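Local coordinates for CCHC-type domain-containing protein (Trypanosoma brucei brucei, PDB 7C45), which binds single-stranded RNA and probably acts as a 3'-5' exoribonuclease of the RNase D type that trims guide RNAs, at residues Gln33-Ile38 with Ala62-Lys67; Leu135-Arg140 with Gly262-Thr267; Gly256-Cys261 with Ala269-Lys274. One frame throughout, in Å; residues are numbered along the deposited sequence.

Contact 1 (Gln33-Ile38 with Ala62-Lys67)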
loop_
_atom_site.group_PDB
_atom_site.type_symbol
_atom_site.label_atom_id
_atom_site.label_comp_id
_atom_site.label_asym_id
_atom_site.label_seq_id
_atom_site.Cartn_x
_atom_site.Cartn_y
_atom_site.Cartn_z
ATOM N N GLN A 33 -16.491 12.446 0.345
ATOM C CA GLN A 33 -17.694 12.082 -0.400
ATOM C C GLN A 33 -17.620 12.466 -1.868
ATOM O O GLN A 33 -18.305 11.855 -2.698
ATOM C CB GLN A 33 -18.918 12.734 0.226
ATOM C CG GLN A 33 -19.441 11.935 1.370
ATOM C CD GLN A 33 -20.613 12.582 2.046
ATOM O OE1 GLN A 33 -20.837 13.779 1.930
ATOM N NE2 GLN A 33 -21.367 11.782 2.782
ATOM N N GLY A 34 -16.855 13.491 -2.208
ATOM C CA GLY A 34 -16.664 13.870 -3.596
ATOM C C GLY A 34 -15.490 13.214 -4.297
ATOM O O GLY A 34 -15.142 13.616 -5.407
ATOM N N ALA A 35 -14.852 12.224 -3.684
ATOM C CA ALA A 35 -13.697 11.599 -4.312
ATOM C C ALA A 35 -14.108 10.483 -5.267
ATOM O O ALA A 35 -15.179 9.879 -5.155
ATOM C CB ALA A 35 -12.752 11.014 -3.261
ATOM N N ARG A 36 -13.212 10.209 -6.207
ATOM C CA ARG A 36 -13.259 8.997 -7.007
ATOM C C ARG A 36 -12.326 7.915 -6.484
ATOM O O ARG A 36 -12.616 6.727 -6.661
ATOM C CB ARG A 36 -12.884 9.306 -8.465
ATOM C CG ARG A 36 -13.757 10.362 -9.138
ATOM C CD ARG A 36 -15.232 9.973 -9.082
ATOM N NE ARG A 36 -15.411 8.595 -9.494
ATOM C CZ ARG A 36 -16.447 7.841 -9.148
ATOM N NH1 ARG A 36 -16.519 6.584 -9.582
ATOM N NH2 ARG A 36 -17.407 8.330 -8.364
ATOM N N SER A 37 -11.203 8.307 -5.877
ATOM C CA SER A 37 -10.265 7.379 -5.258
ATOM C C SER A 37 -9.815 7.927 -3.910
ATOM O O SER A 37 -9.530 9.120 -3.787
ATOM C CB SER A 37 -9.041 7.135 -6.150
ATOM O OG SER A 37 -9.440 6.572 -7.374
ATOM N N ILE A 38 -9.751 7.051 -2.903
ATOM C CA ILE A 38 -9.303 7.420 -1.562
ATOM C C ILE A 38 -8.232 6.432 -1.133
ATOM O O ILE A 38 -8.520 5.246 -0.981
ATOM C CB ILE A 38 -10.448 7.406 -0.534
ATOM C CG1 ILE A 38 -11.616 8.282 -0.979
ATOM C CG2 ILE A 38 -9.922 7.814 0.845
ATOM C CD1 ILE A 38 -12.787 8.110 -0.108
ATOM N N ALA A 62 -6.360 9.113 5.356
ATOM C CA ALA A 62 -7.034 9.130 4.063
ATOM C C ALA A 62 -6.491 10.261 3.208
ATOM O O ALA A 62 -6.278 11.377 3.690
ATOM C CB ALA A 62 -8.543 9.301 4.194
ATOM N N CYS A 63 -6.312 9.976 1.931
ATOM C CA CYS A 63 -5.879 11.002 0.988
ATOM C C CYS A 63 -6.580 10.713 -0.325
ATOM O O CYS A 63 -6.406 9.620 -0.870
ATOM C CB CYS A 63 -4.366 10.977 0.832
ATOM S SG CYS A 63 -3.717 12.332 -0.191
ATOM N N SER A 64 -7.385 11.663 -0.807
ATOM C CA SER A 64 -8.242 11.437 -1.962
ATOM C C SER A 64 -7.916 12.419 -3.080
ATOM O O SER A 64 -7.177 13.384 -2.904
ATOM C CB SER A 64 -9.721 11.556 -1.588
ATOM O OG SER A 64 -10.195 12.878 -1.801
ATOM N N ASP A 65 -8.481 12.145 -4.249
ATOM C CA ASP A 65 -8.353 13.065 -5.372
ATOM C C ASP A 65 -9.270 14.283 -5.251
ATOM O O ASP A 65 -9.241 15.140 -6.132
ATOM C CB ASP A 65 -8.625 12.322 -6.684
ATOM C CG ASP A 65 -10.030 11.744 -6.746
ATOM O OD1 ASP A 65 -10.597 11.426 -5.696
ATOM O OD2 ASP A 65 -10.581 11.626 -7.857
ATOM N N ALA A 66 -10.070 14.398 -4.185
ATOM C CA ALA A 66 -10.984 15.530 -4.031
ATOM C C ALA A 66 -10.361 16.726 -3.311
ATOM O O ALA A 66 -10.982 17.798 -3.275
ATOM C CB ALA A 66 -12.254 15.091 -3.269
ATOM N N LYS A 67 -9.149 16.586 -2.749
ATOM C CA LYS A 67 -8.610 17.677 -1.955
ATOM C C LYS A 67 -7.140 17.424 -1.651
ATOM O O LYS A 67 -6.757 16.284 -1.359
ATOM C CB LYS A 67 -9.432 17.845 -0.675
ATOM C CG LYS A 67 -9.051 19.050 0.145
ATOM C CD LYS A 67 -9.796 19.121 1.449
ATOM C CE LYS A 67 -10.060 20.562 1.828
ATOM N NZ LYS A 67 -10.639 21.333 0.685
#
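The carboxylate of Asp65 does most of the work here, reaching across to two consecutive backbone N-H groups of the other segment. Its CG sits in the crowded position between the backbone N and the carbonyl carbon (chi1 61°), which turns the short side chain over Arg36 and Ser37. OD1 accepts a hydrogen bond from Arg36 N at 2.9 Å on its syn lone pair, while OD2 stands farther from the same nitrogen in a weak bond. Ser37 N also donates to OD1 at 3.2 Å; this bond is almost straight at the hydrogen, 177°, yet arrives from above the carboxylate plane. Aspartate suits the place because one short acceptor can hold both N-H groups, and these probably favour its ionised form. The exchange runs the other way too: Asp65 N donates to Ser37 O nearly along the C=O axis. Ser37 and Asp65 thus meet where strand 37-44 begins and strand 57-64 has just ended, antiparallel neighbours in the central mixed sheet of the RNase H-like exonuclease fold. One step further in, Ile38 and Ser64 form a non-hydrogen-bonded pair on the face covered by Leu32 of helix 22-33. Ile38 has CG1 beside the backbone N and CG2 anti to it (chi1 -55°), so its two branches divide: CG1 lies 3.8 Å from Ser64 CB, and CG2 packs 3.9 Å from Ala62 CB. Ser64 OG accepts from Ala66 N at 2.8 Å, an ST turn that bends the chain into the type I turn from Ser64 to Lys67. The methyl of Ala35 fits against Ser64 and Asp65, small enough to lie 3.3 Å from Asp65 OD1. Arg36 runs alongside the aspartate but bends at chi2 and chi3, carrying the guanidinium away toward Glu95, a long, weak ion pair.

Contact 2 (Leu135-Arg140 with Gly262-Thr267); sequences LRSVNR and GAKGHT. With ZN (zinc ion), chain C; nucleotides of chain B.
Arg136 of the exonuclease domain meets the Gly265-His266 loop of a CCHC zinc knuckle through both its backbone and its side chain. Arg136 O receives Gly265 N at 2.8 Å, in the carbonyl plane. The side chain, bent at chi3 (48°), returns to grip Gly265 O side-on: NE and NH1 each lie 3.2 Å from that oxygen, which is close to the guanidinium plane, although both nitrogens stand above the plane of the carbonyl. Arginine can supply this paired grip, and glycine suits position 265 because at its positive phi (105°) a CB would be jammed against the preceding carbonyl O. Around these bonds, Thr267 CG2 packs 3.5 Å from Arg136 CG, crossing the chain obliquely, and Val138 CB covers one guanidinium face. Further out, Gln132 accepts from Arg136 NH2, and Glu270 accepts from Thr267 N. His266 turns away to bind zinc through NE2, with O4 of U4 of chain B over its ring. Arg140 lays a guanidinium face against U6 of chain B. On the solvent side, Ser137 OG bonds to Gly256 O and also accepts from a water, which in turn accepts from Lys264 NZ at 2.5 Å.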
loop_
_atom_site.group_PDB
_atom_site.type_symbol
_atom_site.label_atom_id
_atom_site.label_comp_id
_atom_site.label_asym_id
_atom_site.label_seq_id
_atom_site.Cartn_x
_atom_site.Cartn_y
_atom_site.Cartn_z
ATOM N N LEU A 135 4.939 -11.341 -15.378
ATOM C CA LEU A 135 6.201 -11.275 -16.102
ATOM C C LEU A 135 7.194 -12.358 -15.684
ATOM O O LEU A 135 7.999 -12.782 -16.508
ATOM C CB LEU A 135 6.863 -9.912 -15.906
ATOM C CG LEU A 135 6.076 -8.706 -16.400
ATOM C CD1 LEU A 135 6.756 -7.408 -16.037
ATOM C CD2 LEU A 135 5.849 -8.801 -17.885
ATOM N N ARG A 136 7.187 -12.788 -14.418
ATOM C CA ARG A 136 8.291 -13.586 -13.890
ATOM C C ARG A 136 7.879 -14.752 -12.997
ATOM O O ARG A 136 8.764 -15.488 -12.541
ATOM C CB ARG A 136 9.256 -12.701 -13.088
ATOM C CG ARG A 136 9.747 -11.471 -13.789
ATOM C CD ARG A 136 10.110 -10.425 -12.771
ATOM N NE ARG A 136 10.937 -10.986 -11.729
ATOM C CZ ARG A 136 11.252 -10.359 -10.600
ATOM N NH1 ARG A 136 12.036 -10.956 -9.715
ATOM N NH2 ARG A 136 10.777 -9.149 -10.338
ATOM N N SER A 137 6.588 -14.960 -12.747
ATOM C CA SER A 137 6.113 -15.992 -11.815
ATOM C C SER A 137 6.639 -15.746 -10.401
ATOM O O SER A 137 6.888 -16.688 -9.644
ATOM C CB SER A 137 6.483 -17.405 -12.281
ATOM O OG SER A 137 5.907 -17.699 -13.535
ATOM N N VAL A 138 6.801 -14.477 -10.054
ATOM C CA VAL A 138 7.199 -14.049 -8.726
ATOM C C VAL A 138 5.934 -13.628 -7.982
ATOM O O VAL A 138 5.147 -12.826 -8.502
ATOM C CB VAL A 138 8.209 -12.897 -8.806
ATOM C CG1 VAL A 138 8.308 -12.158 -7.476
ATOM C CG2 VAL A 138 9.586 -13.423 -9.249
ATOM N N ASN A 139 5.732 -14.186 -6.776
ATOM C CA ASN A 139 4.577 -13.855 -5.940
ATOM C C ASN A 139 4.958 -13.128 -4.648
ATOM O O ASN A 139 4.146 -13.051 -3.731
ATOM C CB ASN A 139 3.761 -15.105 -5.606
ATOM C CG ASN A 139 4.438 -15.993 -4.580
ATOM O OD1 ASN A 139 5.670 -16.053 -4.511
ATOM N ND2 ASN A 139 3.631 -16.679 -3.766
ATOM N N ARG A 140 6.155 -12.577 -4.577
ATOM C CA ARG A 140 6.599 -11.827 -3.408
ATOM C C ARG A 140 5.790 -10.543 -3.207
ATOM O O ARG A 140 5.492 -9.822 -4.156
ATOM C CB ARG A 140 8.074 -11.488 -3.580
ATOM C CG ARG A 140 8.714 -10.666 -2.498
ATOM C CD ARG A 140 10.194 -10.542 -2.798
ATOM N NE ARG A 140 10.961 -10.080 -1.650
ATOM C CZ ARG A 140 12.279 -10.193 -1.549
ATOM N NH1 ARG A 140 12.906 -9.745 -0.472
ATOM N NH2 ARG A 140 12.968 -10.762 -2.530
ATOM N N GLY A 262 13.935 -19.304 -20.578
ATOM C CA GLY A 262 12.817 -20.080 -20.099
ATOM C C GLY A 262 12.674 -20.184 -18.591
ATOM O O GLY A 262 11.682 -20.758 -18.126
ATOM N N ALA A 263 13.617 -19.655 -17.818
ATOM C CA ALA A 263 13.546 -19.785 -16.366
ATOM C C ALA A 263 12.511 -18.833 -15.790
ATOM O O ALA A 263 12.279 -17.740 -16.314
ATOM C CB ALA A 263 14.895 -19.499 -15.717
ATOM N N LYS A 264 11.875 -19.275 -14.717
ATOM C CA LYS A 264 11.042 -18.379 -13.944
ATOM C C LYS A 264 11.935 -17.510 -13.061
ATOM O O LYS A 264 13.088 -17.846 -12.792
ATOM C CB LYS A 264 10.031 -19.199 -13.140
ATOM C CG LYS A 264 8.870 -19.640 -13.992
ATOM C CD LYS A 264 8.355 -21.008 -13.678
ATOM C CE LYS A 264 7.518 -21.512 -14.866
ATOM N NZ LYS A 264 6.039 -21.563 -14.598
ATOM N N GLY A 265 11.406 -16.362 -12.642
ATOM C CA GLY A 265 12.099 -15.511 -11.694
ATOM C C GLY A 265 12.724 -14.271 -12.288
ATOM O O GLY A 265 13.099 -13.358 -11.536
ATOM N N HIS A 266 12.850 -14.188 -13.611
ATOM C CA HIS A 266 13.382 -12.982 -14.220
ATOM C C HIS A 266 12.864 -12.872 -15.649
ATOM O O HIS A 266 12.247 -13.799 -16.184
ATOM C CB HIS A 266 14.902 -12.972 -14.217
ATOM C CG HIS A 266 15.510 -14.024 -15.092
ATOM N ND1 HIS A 266 15.915 -15.254 -14.613
ATOM C CD2 HIS A 266 15.821 -14.009 -16.412
ATOM C CE1 HIS A 266 16.421 -15.961 -15.612
ATOM N NE2 HIS A 266 16.368 -15.227 -16.709
ATOM N N THR A 267 13.126 -11.723 -16.261
ATOM C CA THR A 267 12.711 -11.478 -17.632
ATOM C C THR A 267 13.928 -11.420 -18.536
ATOM O O THR A 267 15.069 -11.306 -18.089
ATOM C CB THR A 267 11.928 -10.170 -17.789
ATOM O OG1 THR A 267 12.820 -9.069 -17.613
ATOM C CG2 THR A 267 10.786 -10.070 -16.800
HETATM ZN ZN ZN C . 16.804 -15.868 -18.721
ATOM P P U B 6 18.026 -8.172 -0.912
ATOM O OP1 U B 6 18.812 -8.005 0.323
ATOM O OP2 U B 6 17.423 -9.483 -1.225
ATOM O "O5'" U B 6 16.831 -7.131 -0.914
ATOM C "C5'" U B 6 17.061 -5.745 -0.736
ATOM C "C4'" U B 6 15.798 -5.054 -0.280
ATOM O "O4'" U B 6 14.847 -5.031 -1.373
ATOM C "C3'" U B 6 15.073 -5.716 0.892
ATOM O "O3'" U B 6 14.417 -4.699 1.634
ATOM C "C2'" U B 6 14.020 -6.566 0.191
ATOM O "O2'" U B 6 12.879 -6.882 0.959
ATOM C "C1'" U B 6 13.652 -5.674 -0.981
ATOM N N1 U B 6 13.125 -6.405 -2.132
ATOM C C2 U B 6 11.773 -6.299 -2.363
ATOM O O2 U B 6 11.024 -5.643 -1.659
ATOM N N3 U B 6 11.318 -6.973 -3.466
ATOM C C4 U B 6 12.071 -7.742 -4.313
ATOM O O4 U B 6 11.503 -8.299 -5.258
ATOM C C5 U B 6 13.464 -7.813 -3.989
ATOM C C6 U B 6 13.950 -7.164 -2.931
ATOM P P U B 4 20.394 -13.279 -5.081
ATOM O OP1 U B 4 20.107 -12.913 -3.668
ATOM O OP2 U B 4 21.291 -14.431 -5.349
ATOM O "O5'" U B 4 19.039 -13.485 -5.905
ATOM C "C5'" U B 4 19.029 -13.608 -7.333
ATOM C "C4'" U B 4 18.772 -12.284 -8.020
ATOM O "O4'" U B 4 19.192 -12.352 -9.412
ATOM C "C3'" U B 4 17.329 -11.787 -8.043
ATOM O "O3'" U B 4 17.392 -10.361 -7.970
ATOM C "C2'" U B 4 16.874 -12.184 -9.456
ATOM O "O2'" U B 4 15.792 -11.424 -9.956
ATOM C "C1'" U B 4 18.141 -11.901 -10.242
ATOM N N1 U B 4 18.303 -12.557 -11.551
ATOM C C2 U B 4 18.447 -11.759 -12.682
ATOM O O2 U B 4 18.349 -10.556 -12.664
ATOM N N3 U B 4 18.666 -12.428 -13.866
ATOM C C4 U B 4 18.777 -13.790 -14.003
ATOM O O4 U B 4 19.003 -14.263 -15.121
ATOM C C5 U B 4 18.646 -14.540 -12.791
ATOM C C6 U B 4 18.434 -13.925 -11.638
HETATM O O HOH W 1 4.638 -20.116 -13.055
#

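Contact 3 (Gly256-Cys261 with Ala269-Lys274). With ZN (zinc ion), chain C; nucleotides of chain B.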
loop_
_atom_site.group_PDB
_atom_site.type_symbol
_atom_site.label_atom_id
_atom_site.label_comp_id
_atom_site.label_asym_id
_atom_site.label_seq_id
_atom_site.Cartn_x
_atom_site.Cartn_y
_atom_site.Cartn_z
ATOM N N GLY A 256 4.629 -15.814 -15.701
ATOM C CA GLY A 256 5.551 -15.679 -16.806
ATOM C C GLY A 256 6.944 -16.177 -16.484
ATOM O O GLY A 256 7.229 -16.709 -15.415
ATOM N N GLY A 257 7.822 -16.034 -17.468
ATOM C CA GLY A 257 9.212 -16.364 -17.291
ATOM C C GLY A 257 10.063 -15.727 -18.375
ATOM O O GLY A 257 9.578 -14.959 -19.209
ATOM N N CYS A 258 11.345 -16.052 -18.345
ATOM C CA CYS A 258 12.307 -15.403 -19.219
ATOM C C CYS A 258 12.154 -15.949 -20.636
ATOM O O CYS A 258 12.287 -17.151 -20.865
ATOM C CB CYS A 258 13.724 -15.614 -18.708
ATOM S SG CYS A 258 14.971 -14.970 -19.835
ATOM N N HIS A 259 11.848 -15.071 -21.583
ATOM C CA HIS A 259 11.708 -15.533 -22.963
ATOM C C HIS A 259 13.012 -16.069 -23.541
ATOM O O HIS A 259 12.972 -16.812 -24.528
ATOM C CB HIS A 259 11.214 -14.395 -23.853
ATOM C CG HIS A 259 9.805 -13.987 -23.585
ATOM N ND1 HIS A 259 9.169 -12.995 -24.301
ATOM C CD2 HIS A 259 8.906 -14.431 -22.678
ATOM C CE1 HIS A 259 7.939 -12.846 -23.841
ATOM N NE2 HIS A 259 7.752 -13.709 -22.861
ATOM N N PHE A 260 14.159 -15.684 -22.985
ATOM C CA PHE A 260 15.430 -16.067 -23.597
ATOM C C PHE A 260 15.883 -17.454 -23.153
ATOM O O PHE A 260 16.345 -18.253 -23.977
ATOM C CB PHE A 260 16.524 -15.041 -23.286
ATOM C CG PHE A 260 17.840 -15.327 -23.994
ATOM C CD1 PHE A 260 18.063 -14.885 -25.297
ATOM C CD2 PHE A 260 18.832 -16.062 -23.370
ATOM C CE1 PHE A 260 19.234 -15.158 -25.926
ATOM C CE2 PHE A 260 20.014 -16.322 -23.996
ATOM C CZ PHE A 260 20.217 -15.869 -25.283
ATOM N N CYS A 261 15.788 -17.743 -21.855
ATOM C CA CYS A 261 16.251 -19.010 -21.316
ATOM C C CYS A 261 15.137 -19.850 -20.733
ATOM O O CYS A 261 15.385 -21.001 -20.389
ATOM C CB CYS A 261 17.306 -18.806 -20.227
ATOM S SG CYS A 261 16.647 -18.223 -18.631
ATOM N N ALA A 269 15.036 -9.065 -20.269
ATOM C CA ALA A 269 15.855 -7.862 -20.125
ATOM C C ALA A 269 16.878 -7.987 -19.007
ATOM O O ALA A 269 17.873 -7.255 -19.011
ATOM C CB ALA A 269 14.976 -6.648 -19.857
ATOM N N GLU A 270 16.644 -8.898 -18.063
ATOM C CA GLU A 270 17.500 -9.118 -16.912
ATOM C C GLU A 270 18.312 -10.403 -16.996
ATOM O O GLU A 270 18.990 -10.741 -16.027
ATOM C CB GLU A 270 16.650 -9.164 -15.630
ATOM C CG GLU A 270 15.478 -8.186 -15.568
ATOM C CD GLU A 270 14.385 -8.631 -14.605
ATOM O OE1 GLU A 270 13.725 -7.753 -14.008
ATOM O OE2 GLU A 270 14.174 -9.850 -14.436
ATOM N N CYS A 271 18.256 -11.131 -18.110
ATOM C CA CYS A 271 18.768 -12.501 -18.167
ATOM C C CYS A 271 20.287 -12.542 -18.155
ATOM O O CYS A 271 20.931 -12.006 -19.061
ATOM C CB CYS A 271 18.236 -13.189 -19.424
ATOM S SG CYS A 271 18.756 -14.889 -19.571
ATOM N N PHE A 272 20.858 -13.216 -17.151
ATOM C CA PHE A 272 22.303 -13.402 -17.088
ATOM C C PHE A 272 22.807 -14.208 -18.275
ATOM O O PHE A 272 23.924 -13.998 -18.738
ATOM C CB PHE A 272 22.708 -14.108 -15.787
ATOM C CG PHE A 272 22.374 -13.342 -14.536
ATOM C CD1 PHE A 272 22.409 -11.962 -14.517
ATOM C CD2 PHE A 272 22.028 -14.024 -13.373
ATOM C CE1 PHE A 272 22.089 -11.263 -13.345
ATOM C CE2 PHE A 272 21.723 -13.340 -12.207
ATOM C CZ PHE A 272 21.756 -11.949 -12.198
ATOM N N LYS A 273 22.012 -15.158 -18.762
ATOM C CA LYS A 273 22.488 -15.981 -19.872
ATOM C C LYS A 273 22.546 -15.178 -21.162
ATOM O O LYS A 273 23.536 -15.248 -21.889
ATOM C CB LYS A 273 21.611 -17.223 -20.014
ATOM C CG LYS A 273 21.665 -18.123 -18.767
ATOM C CD LYS A 273 21.117 -19.491 -19.074
ATOM C CE LYS A 273 21.347 -20.495 -17.938
ATOM N NZ LYS A 273 20.354 -21.616 -18.042
ATOM N N LYS A 274 21.523 -14.365 -21.437
ATOM C CA LYS A 274 21.552 -13.548 -22.647
ATOM C C LYS A 274 22.666 -12.518 -22.576
ATOM O O LYS A 274 23.304 -12.208 -23.590
ATOM C CB LYS A 274 20.196 -12.881 -22.865
ATOM C CG LYS A 274 20.141 -11.906 -24.032
ATOM C CD LYS A 274 18.794 -11.235 -24.125
ATOM C CE LYS A 274 18.619 -10.521 -25.471
ATOM N NZ LYS A 274 17.320 -9.841 -25.484
HETATM ZN ZN ZN C . 16.804 -15.868 -18.721
ATOM P P U B 4 20.394 -13.279 -5.081
ATOM O OP1 U B 4 20.107 -12.913 -3.668
ATOM O OP2 U B 4 21.291 -14.431 -5.349
ATOM O "O5'" U B 4 19.039 -13.485 -5.905
ATOM C "C5'" U B 4 19.029 -13.608 -7.333
ATOM C "C4'" U B 4 18.772 -12.284 -8.020
ATOM O "O4'" U B 4 19.192 -12.352 -9.412
ATOM C "C3'" U B 4 17.329 -11.787 -8.043
ATOM O "O3'" U B 4 17.392 -10.361 -7.970
ATOM C "C2'" U B 4 16.874 -12.184 -9.456
ATOM O "O2'" U B 4 15.792 -11.424 -9.956
ATOM C "C1'" U B 4 18.141 -11.901 -10.242
ATOM N N1 U B 4 18.303 -12.557 -11.551
ATOM C C2 U B 4 18.447 -11.759 -12.682
ATOM O O2 U B 4 18.349 -10.556 -12.664
ATOM N N3 U B 4 18.666 -12.428 -13.866
ATOM C C4 U B 4 18.777 -13.790 -14.003
ATOM O O4 U B 4 19.003 -14.263 -15.121
ATOM C C5 U B 4 18.646 -14.540 -12.791
ATOM C C6 U B 4 18.434 -13.925 -11.638
ATOM P P U B 3 26.606 -10.183 -5.695
ATOM O OP1 U B 3 27.057 -10.676 -4.374
ATOM O OP2 U B 3 27.267 -10.559 -6.960
ATOM O "O5'" U B 3 25.076 -10.568 -5.835
ATOM C "C5'" U B 3 24.164 -10.214 -4.810
ATOM C "C4'" U B 3 22.743 -10.358 -5.274
ATOM O "O4'" U B 3 22.502 -9.402 -6.344
ATOM C "C3'" U B 3 22.377 -11.726 -5.848
ATOM O "O3'" U B 3 20.986 -11.920 -5.673
ATOM C "C2'" U B 3 22.613 -11.515 -7.327
ATOM O "O2'" U B 3 21.943 -12.422 -8.168
ATOM C "C1'" U B 3 22.077 -10.097 -7.493
ATOM N N1 U B 3 22.546 -9.437 -8.723
ATOM C C2 U B 3 21.579 -9.100 -9.653
ATOM O O2 U B 3 20.380 -9.255 -9.486
ATOM N N3 U B 3 22.062 -8.524 -10.800
ATOM C C4 U B 3 23.382 -8.284 -11.112
ATOM O O4 U B 3 23.623 -7.760 -12.188
ATOM C C5 U B 3 24.323 -8.676 -10.112
ATOM C C6 U B 3 23.878 -9.235 -8.979
#
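Three cysteine sulfurs close around one zinc ion and form the tight heart of this contact. Cys258 SG and Cys271 SG each bind the metal at 2.3 Å, both held anti to their backbone N, whereas Cys261 SG reaches it at 2.4 Å from the crowded position between N and carbonyl carbon (chi1 75°). His266 supplies the fourth ligand. Cysteine suits these places because a thiolate can bind metal and accept N-H groups together. Cys261 N donates to Cys258 SG, and Phe260 N adds a weak bond to it; these donors probably temper the charge on the sulfur. Cys271, at the N-cap of helix 272-275, likewise accepts from Lys274 N at 3.4 Å.

Phe260 and Lys274 also pack closely, but at the surface. Phe260, with CG anti to its backbone N, offers a ring face to the start of the lysine chain: Lys274 CB lies 3.5 Å from the ring centroid, only 10° off the normal, a CH-pi contact. Cys271 SG approaches the same ring obliquely. The loose side belongs to the lysine ends. The methylenes of Lys274 cover the phenyl while its extended chain carries NZ away to a salt bridge with Glu268, and Lys273 lays its aliphatic chain beside the cysteine, CD 4.0 Å from Cys261 CB.

Phe272 has U4 of chain B over one ring face. The base's N3 donates to Glu270 O at 2.8 Å, and its O4 accepts from Phe272 N at 2.9 Å, so the backbone itself reads the Watson-Crick edge of uracil, in keeping with RNA binding by a CCHC zinc knuckle.

In the fold
Contacts 2 and 3 share one zinc knuckle: their centres are about 9 Å apart, their segments alternate along the chain, and both supply ligands to the same metal ion. A probable hydrogen bond between Cys258 N and Ala263 O joins them directly. Contact 2 ties the knuckle to the exonuclease domain, while contact 3 builds its metal core; together they border the path of chain B. Contact 1 lies on the opposite side of the chain's centre, its own centre about 35 Å from that of contact 2 and about 41 Å from that of contact 3. It belongs to the sheet whose strand 37-44 carries Asp41 and Glu43, which with Asp191 bind calcium; the side chain of Cys63 is about 12 Å from a bound calcium ion.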